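Local coordinates for beta-glucosidase (PDB 5M6G), which probably hydrolyses terminal, non-reducing beta-D-glucosyl residues to release beta-D-glucose, as a family 3 glycoside hydrolase, at residues 129-134 against 446-451. Residues are numbered along the deposited sequence; the frame is centred on the assembly and turned at random.
Sequences DAVHGH and GGWTIS. With SOR (sorbitol), chain L.
D129 and H132 meet W448 where the two domains of a family 3 glycoside hydrolase join: the loop after strand 125-128 of the TIM-barrel-like N-terminal domain faces a C-terminal-domain loop, illustrating how a sugar pocket can be built at a domain interface. Between residues 129-134 and 446-451 the polar link is a hydrogen bond from H132, whose NE2 donates to W448 O at 2.7 Å. The acceptor lies in the imidazole plane, but the donor stands 49° out of the carbonyl plane. A chi1 of 60° sets H132 CG between the backbone N and carbonyl carbon, on the side of W448 O. ND1 bonds to Y143 O, and both ring nitrogens are engaged. An alanine here would probably leave W448 O and Y143 O without their imidazole partner. Apolar contact is modest: V131 CG2 packs 3.8 Å from W448 CB. Toward the pocket, D129 lies against the six-membered part of the indole, OD2 3.2 Å from W448 CZ3, with carboxylate and ring planes 45° apart; W448 NE1 bonds to E195. Sorbitol binding completes the group: D129 OD1 accepts from sorbitol O2 and OD2 from O4 at 2.9 Å, while W448 CH2 touches sorbitol C4 at 3.5 Å.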
ATOM      1  N   ASP A 129       6.673  -3.126   3.680  1.00 11.01           N
ATOM      2  CA  ASP A 129       5.594  -2.564   2.859  1.00 12.79           C
ATOM      3  C   ASP A 129       5.702  -3.152   1.457  1.00 12.75           C
ATOM      4  O   ASP A 129       6.497  -2.693   0.636  1.00 12.58           O
ATOM      5  CB  ASP A 129       5.660  -1.042   2.805  1.00 12.54           C
ATOM      6  CG  ASP A 129       5.438  -0.398   4.157  1.00 17.56           C
ATOM      7  OD1 ASP A 129       4.267  -0.308   4.596  1.00 17.21           O
ATOM      8  OD2 ASP A 129       6.440   0.024   4.772  1.00 17.41           O
ATOM      9  N   ALA A 130       4.929  -4.199   1.189  1.00 10.93           N
ATOM     10  CA  ALA A 130       4.736  -4.691  -0.169  1.00 13.34           C
ATOM     11  C   ALA A 130       3.307  -4.313  -0.538  1.00 11.76           C
ATOM     12  O   ALA A 130       2.391  -5.132  -0.460  1.00 12.42           O
ATOM     13  CB  ALA A 130       4.991  -6.205  -0.279  1.00 10.35           C
ATOM     14  N   VAL A 131       3.122  -3.043  -0.933  1.00 11.03           N
ATOM     15  CA  VAL A 131       1.788  -2.459  -1.089  1.00 12.12           C
ATOM     16  C   VAL A 131       1.332  -2.326  -2.547  1.00 15.29           C
ATOM     17  O   VAL A 131       0.153  -2.014  -2.785  1.00 14.54           O
ATOM     18  CB  VAL A 131       1.705  -1.083  -0.392  1.00 13.81           C
ATOM     19  CG1 VAL A 131       1.937  -1.242   1.092  1.00 13.30           C
ATOM     20  CG2 VAL A 131       2.726  -0.119  -0.987  1.00 14.89           C
ATOM     21  N   HIS A 132       2.222  -2.519  -3.526  1.00 14.15           N
ATOM     22  CA  HIS A 132       1.779  -2.672  -4.914  1.00 14.41           C
ATOM     23  C   HIS A 132       2.854  -3.512  -5.608  1.00 17.88           C
ATOM     24  O   HIS A 132       3.565  -3.085  -6.517  1.00 12.29           O
ATOM     25  CB  HIS A 132       1.490  -1.346  -5.631  1.00 12.25           C
ATOM     26  CG  HIS A 132       2.650  -0.391  -5.725  1.00 14.88           C
ATOM     27  ND1 HIS A 132       2.841   0.428  -6.821  1.00 12.83           N
ATOM     28  CD2 HIS A 132       3.640  -0.087  -4.855  1.00 13.24           C
ATOM     29  CE1 HIS A 132       3.897   1.196  -6.619  1.00  9.28           C
ATOM     30  NE2 HIS A 132       4.409   0.893  -5.437  1.00 12.58           N
ATOM     31  N   GLY A 133       2.939  -4.766  -5.166  1.00 13.05           N
ATOM     32  CA  GLY A 133       4.097  -5.595  -5.426  1.00 11.53           C
ATOM     33  C   GLY A 133       5.091  -5.482  -4.287  1.00 14.29           C
ATOM     34  O   GLY A 133       4.877  -4.775  -3.299  1.00 11.16           O
ATOM     35  N   HIS A 134       6.203  -6.213  -4.426  1.00 12.69           N
ATOM     36  CA  HIS A 134       7.307  -6.159  -3.462  1.00 13.35           C
ATOM     37  C   HIS A 134       8.158  -4.921  -3.774  1.00 13.43           C
ATOM     38  O   HIS A 134       9.297  -4.996  -4.241  1.00 12.98           O
ATOM     39  CB  HIS A 134       8.102  -7.460  -3.524  1.00 13.46           C
ATOM     40  CG  HIS A 134       8.958  -7.717  -2.326  1.00 10.30           C
ATOM     41  ND1 HIS A 134       9.112  -6.799  -1.313  1.00 13.04           N
ATOM     42  CD2 HIS A 134       9.721  -8.784  -1.989  1.00 11.12           C
ATOM     43  CE1 HIS A 134       9.921  -7.297  -0.391  1.00 11.62           C
ATOM     44  NE2 HIS A 134      10.305  -8.501  -0.779  1.00 12.39           N
ATOM     45  N   GLY A 446       4.766   6.192  -8.865  1.00 10.81           N
ATOM     46  CA  GLY A 446       4.369   6.950  -7.685  1.00  8.63           C
ATOM     47  C   GLY A 446       5.077   6.456  -6.423  1.00 10.63           C
ATOM     48  O   GLY A 446       6.097   5.757  -6.468  1.00 13.48           O
ATOM     49  N   GLY A 447       4.503   6.830  -5.283  1.00 10.53           N
ATOM     50  CA  GLY A 447       5.124   6.565  -3.996  1.00 14.15           C
ATOM     51  C   GLY A 447       5.306   5.086  -3.722  1.00 12.16           C
ATOM     52  O   GLY A 447       4.737   4.213  -4.377  1.00 12.02           O
ATOM     53  N   TRP A 448       6.136   4.806  -2.711  1.00 10.03           N
ATOM     54  CA  TRP A 448       6.392   3.435  -2.275  1.00  9.44           C
ATOM     55  C   TRP A 448       6.921   2.591  -3.434  1.00 13.73           C
ATOM     56  O   TRP A 448       6.416   1.509  -3.728  1.00 12.16           O
ATOM     57  CB  TRP A 448       5.128   2.802  -1.686  1.00 11.27           C
ATOM     58  CG  TRP A 448       4.616   3.444  -0.424  1.00 14.63           C
ATOM     59  CD1 TRP A 448       3.539   4.279  -0.303  1.00 13.89           C
ATOM     60  CD2 TRP A 448       5.137   3.270   0.898  1.00 12.32           C
ATOM     61  NE1 TRP A 448       3.370   4.651   1.012  1.00 14.66           N
ATOM     62  CE2 TRP A 448       4.337   4.042   1.770  1.00 15.84           C
ATOM     63  CE3 TRP A 448       6.211   2.543   1.430  1.00 16.46           C
ATOM     64  CZ2 TRP A 448       4.576   4.107   3.148  1.00 16.66           C
ATOM     65  CZ3 TRP A 448       6.443   2.605   2.800  1.00 21.55           C
ATOM     66  CH2 TRP A 448       5.629   3.383   3.639  1.00 20.18           C
ATOM     67  N   THR A 449       7.911   3.121  -4.138  1.00 12.10           N
ATOM     68  CA  THR A 449       8.509   2.395  -5.253  1.00 11.35           C
ATOM     69  C   THR A 449      10.016   2.546  -5.112  1.00 13.22           C
ATOM     70  O   THR A 449      10.550   3.638  -5.327  1.00 12.47           O
ATOM     71  CB  THR A 449       8.008   2.912  -6.601  1.00 13.04           C
ATOM     72  OG1 THR A 449       6.566   2.932  -6.610  1.00 12.87           O
ATOM     73  CG2 THR A 449       8.504   2.001  -7.720  1.00 13.34           C
ATOM     74  N   ILE A 450      10.679   1.452  -4.726  1.00 12.65           N
ATOM     75  CA  ILE A 450      12.079   1.411  -4.312  1.00 13.49           C
ATOM     76  C   ILE A 450      12.285   2.236  -3.052  1.00 16.80           C
ATOM     77  O   ILE A 450      12.530   1.678  -1.978  1.00 17.34           O
ATOM     78  CB  ILE A 450      13.044   1.878  -5.414  1.00 15.32           C
ATOM     79  CG1 ILE A 450      12.766   1.128  -6.711  1.00 13.53           C
ATOM     80  CG2 ILE A 450      14.480   1.634  -4.949  1.00 13.41           C
ATOM     81  CD1 ILE A 450      12.784  -0.368  -6.559  1.00 12.13           C
ATOM     82  N   SER A 451      12.210   3.560  -3.176  1.00 14.03           N
ATOM     83  CA  SER A 451      12.268   4.452  -2.026  1.00 15.64           C
ATOM     84  C   SER A 451      10.884   4.618  -1.398  1.00 15.17           C
ATOM     85  O   SER A 451       9.875   4.138  -1.916  1.00 14.02           O
ATOM     86  CB  SER A 451      12.809   5.818  -2.432  1.00 15.48           C
ATOM     87  OG  SER A 451      11.873   6.474  -3.265  1.00 14.38           O
TER
HETATM   88  C1  SOR L 711       2.122   2.515   6.961  1.00 25.88           C
HETATM   89  C2  SOR L 711       3.457   1.855   6.665  1.00 38.96           C
HETATM   90  C3  SOR L 711       4.548   2.572   7.456  1.00 43.25           C
HETATM   91  C4  SOR L 711       5.935   2.199   6.941  1.00 31.59           C
HETATM   92  C5  SOR L 711       6.999   3.249   7.274  1.00 40.79           C
HETATM   93  C6  SOR L 711       8.231   2.964   6.421  1.00 25.74           C
HETATM   94  O1  SOR L 711       1.213   2.287   5.912  1.00 22.27           O
HETATM   95  O2  SOR L 711       3.405   0.487   7.030  1.00 26.60           O
HETATM   96  O3  SOR L 711       4.427   2.205   8.806  1.00 35.74           O
HETATM   97  O4  SOR L 711       6.322   0.948   7.473  1.00 40.21           O
HETATM   98  O5  SOR L 711       6.534   4.573   7.044  1.00 37.75           O
HETATM   99  O6  SOR L 711       9.077   4.094   6.379  1.00 35.41           O